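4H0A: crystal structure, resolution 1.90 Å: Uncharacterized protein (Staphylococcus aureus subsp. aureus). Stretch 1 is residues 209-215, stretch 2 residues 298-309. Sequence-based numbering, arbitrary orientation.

Stretch 1 (209-215) LYEVTNE
Stretch 2 298-309: RLLNSKYDEMGG

Residues 209-215 are a length of longer α-helix, phi/psi near -65/-43, with Thr213 N, Asn214 N and Glu215 N bonded to the carbonyls four residues back. Stretch 2 finishes a helix at Leu299, leaves helical phi/psi at Leu300 (-101/28), the first residue of a loop that runs to 305, and enters an extended strand at 306-309. The strand runs at 146° to the first helix, their axes approaching to 10.1 Å. Tyr210 CA lies 8.1 Å from Met307 CA, and Thr213 CA 6.8 Å from Leu299 CA.

Met307, a selenomethionine, points toward the helix with chi angles p, t, t. This long, flexible apolar chain reaches the helix surface: its CE lies 3.6 Å from Tyr210 CB, 3.5 Å from Tyr210 O and 3.4 Å from Asn214 ND2, while its SE is 3.9 Å from Thr213 CG2. Tyr210 (chi1 m, chi2 -41°) has its CA-to-CB bond sideways, but the end of the side chain reaches the strand, where Gly309 N, at the ring edge, donates a hydrogen bond to Tyr210 OH (2.9 Å, 161°). Gly309 has no side chain; an ideal CB would point toward the helix, 3.8 Å from Leu209 CD2 and 4.0 Å from Tyr210 CE1, in contact but without a clash. Thr213 (m) OG1 donates to Leu209 O at 2.8 Å, which satisfies the hydroxyl within the helix; Leu299 CD2 (m, t) packs against the side chain, 3.6 Å from Thr213 CG2 and 3.7 Å from Thr213 OG1.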

# COMPACT_ATOMS: atom_id res chain seq x y z
N LEU A 209 -6.03 4.49 1.95
CA LEU A 209 -5.71 3.87 3.25
C LEU A 209 -6.94 3.12 3.77
O LEU A 209 -6.83 1.98 4.18
CB LEU A 209 -5.23 4.93 4.26
CG LEU A 209 -4.97 4.43 5.70
CD1 LEU A 209 -3.77 3.51 5.74
CD2 LEU A 209 -4.77 5.60 6.65
N TYR A 210 -8.13 3.75 3.73
CA TYR A 210 -9.37 3.10 4.16
C TYR A 210 -9.69 1.89 3.31
O TYR A 210 -10.04 0.83 3.83
CB TYR A 210 -10.57 4.08 4.06
CG TYR A 210 -10.56 5.30 4.96
CD1 TYR A 210 -10.14 5.21 6.28
CD2 TYR A 210 -11.11 6.50 4.53
CE1 TYR A 210 -10.21 6.31 7.14
CE2 TYR A 210 -11.22 7.59 5.39
CZ TYR A 210 -10.77 7.49 6.70
OH TYR A 210 -10.81 8.58 7.55
N GLU A 211 -9.61 2.06 1.98
CA GLU A 211 -9.95 0.98 1.04
C GLU A 211 -9.02 -0.21 1.16
O GLU A 211 -9.50 -1.33 1.20
CB GLU A 211 -9.92 1.49 -0.40
CG GLU A 211 -11.08 2.42 -0.72
CD GLU A 211 -11.00 3.08 -2.08
OE1 GLU A 211 -9.93 3.04 -2.72
OE2 GLU A 211 -12.04 3.63 -2.52
N VAL A 212 -7.69 0.02 1.21
CA VAL A 212 -6.74 -1.09 1.30
C VAL A 212 -6.88 -1.78 2.66
O VAL A 212 -6.77 -3.00 2.74
CB VAL A 212 -5.29 -0.66 1.01
CG1 VAL A 212 -4.33 -1.84 1.26
CG2 VAL A 212 -5.15 -0.17 -0.43
N THR A 213 -7.17 -1.02 3.74
CA THR A 213 -7.40 -1.62 5.06
C THR A 213 -8.58 -2.59 4.97
O THR A 213 -8.49 -3.70 5.49
CB THR A 213 -7.67 -0.54 6.12
OG1 THR A 213 -6.46 0.18 6.34
CG2 THR A 213 -8.21 -1.11 7.44
N ASN A 214 -9.67 -2.18 4.32
CA ASN A 214 -10.85 -3.02 4.20
C ASN A 214 -10.61 -4.20 3.24
O ASN A 214 -11.16 -5.26 3.48
CB ASN A 214 -12.09 -2.20 3.81
CG ASN A 214 -12.70 -1.48 5.01
OD1 ASN A 214 -12.51 -1.89 6.16
ND2 ASN A 214 -13.45 -0.41 4.77
N GLU A 215 -9.76 -4.05 2.20
CA GLU A 215 -9.42 -5.20 1.34
C GLU A 215 -8.66 -6.26 2.14
O GLU A 215 -8.95 -7.44 1.99
CB GLU A 215 -8.56 -4.77 0.14
CG GLU A 215 -9.31 -3.96 -0.91
CD GLU A 215 -10.53 -4.64 -1.50
OE1 GLU A 215 -10.45 -5.85 -1.80
OE2 GLU A 215 -11.57 -3.96 -1.63
N ARG A 298 -4.57 -4.79 15.24
CA ARG A 298 -5.55 -3.71 15.19
C ARG A 298 -6.28 -3.69 13.84
O ARG A 298 -7.50 -3.58 13.82
CB ARG A 298 -4.89 -2.34 15.45
CG ARG A 298 -4.45 -2.16 16.90
CD ARG A 298 -3.31 -1.17 17.02
NE ARG A 298 -2.81 -1.06 18.38
CZ ARG A 298 -1.69 -0.42 18.74
NH1 ARG A 298 -0.93 0.17 17.81
NH2 ARG A 298 -1.32 -0.39 20.01
N LEU A 299 -5.53 -3.80 12.72
CA LEU A 299 -6.14 -3.83 11.37
C LEU A 299 -7.12 -4.98 11.22
O LEU A 299 -8.18 -4.81 10.63
CB LEU A 299 -5.07 -3.98 10.28
CG LEU A 299 -4.26 -2.75 9.88
CD1 LEU A 299 -3.08 -3.16 9.02
CD2 LEU A 299 -5.11 -1.75 9.13
N LEU A 300 -6.75 -6.16 11.74
CA LEU A 300 -7.56 -7.38 11.62
C LEU A 300 -8.35 -7.70 12.90
O LEU A 300 -8.68 -8.86 13.13
CB LEU A 300 -6.63 -8.56 11.29
CG LEU A 300 -5.67 -8.34 10.13
CD1 LEU A 300 -4.75 -9.53 9.97
CD2 LEU A 300 -6.43 -8.04 8.83
N ASN A 301 -8.69 -6.68 13.70
CA ASN A 301 -9.45 -6.91 14.92
C ASN A 301 -10.93 -7.11 14.57
O ASN A 301 -11.54 -6.23 13.97
CB ASN A 301 -9.30 -5.73 15.86
CG ASN A 301 -9.59 -6.08 17.29
OD1 ASN A 301 -10.52 -6.83 17.58
ND2 ASN A 301 -8.82 -5.52 18.21
N SER A 302 -11.50 -8.26 14.94
CA SER A 302 -12.91 -8.55 14.67
C SER A 302 -13.86 -7.66 15.49
O SER A 302 -15.00 -7.47 15.07
CB SER A 302 -13.22 -10.02 14.95
OG SER A 302 -12.87 -10.37 16.29
N LYS A 303 -13.41 -7.14 16.65
CA LYS A 303 -14.27 -6.33 17.51
C LYS A 303 -14.48 -4.90 16.98
O LYS A 303 -15.56 -4.36 17.20
CB LYS A 303 -13.72 -6.29 18.96
N TYR A 304 -13.50 -4.30 16.28
CA TYR A 304 -13.68 -2.94 15.75
C TYR A 304 -14.71 -2.91 14.62
O TYR A 304 -14.79 -3.85 13.84
CB TYR A 304 -12.36 -2.33 15.24
CG TYR A 304 -11.25 -2.22 16.26
CD1 TYR A 304 -11.51 -1.79 17.56
CD2 TYR A 304 -9.93 -2.43 15.90
CE1 TYR A 304 -10.48 -1.67 18.49
CE2 TYR A 304 -8.90 -2.32 16.82
CZ TYR A 304 -9.18 -1.93 18.12
OH TYR A 304 -8.17 -1.82 19.05
N ASP A 305 -15.52 -1.84 14.58
CA ASP A 305 -16.53 -1.66 13.53
C ASP A 305 -16.41 -0.28 12.83
O ASP A 305 -17.09 -0.09 11.83
CB ASP A 305 -17.95 -1.86 14.07
CG ASP A 305 -18.20 -1.33 15.46
OD1 ASP A 305 -17.67 -0.25 15.79
OD2 ASP A 305 -18.91 -2.01 16.24
N GLU A 306 -15.54 0.64 13.31
CA GLU A 306 -15.36 1.96 12.70
C GLU A 306 -13.91 2.38 12.70
O GLU A 306 -13.12 1.91 13.52
CB GLU A 306 -16.17 3.02 13.47
CG GLU A 306 -17.67 2.82 13.42
CD GLU A 306 -18.47 3.89 14.13
OE1 GLU A 306 -17.86 4.85 14.67
OE2 GLU A 306 -19.72 3.77 14.15
N MSE A 307 -13.58 3.32 11.81
CA MSE A 307 -12.24 3.87 11.71
C MSE A 307 -12.30 5.30 11.16
O MSE A 307 -13.28 5.71 10.55
CB MSE A 307 -11.35 2.99 10.82
CG MSE A 307 -11.75 2.99 9.34
SE MSE A 307 -10.60 1.85 8.24
CE MSE A 307 -11.77 1.87 6.70
N GLY A 308 -11.22 6.02 11.39
CA GLY A 308 -11.07 7.38 10.90
C GLY A 308 -9.60 7.73 10.95
O GLY A 308 -8.92 7.34 11.90
N GLY A 309 -9.10 8.37 9.92
CA GLY A 309 -7.68 8.67 9.88
C GLY A 309 -7.34 9.98 9.24
O GLY A 309 -8.22 10.81 8.98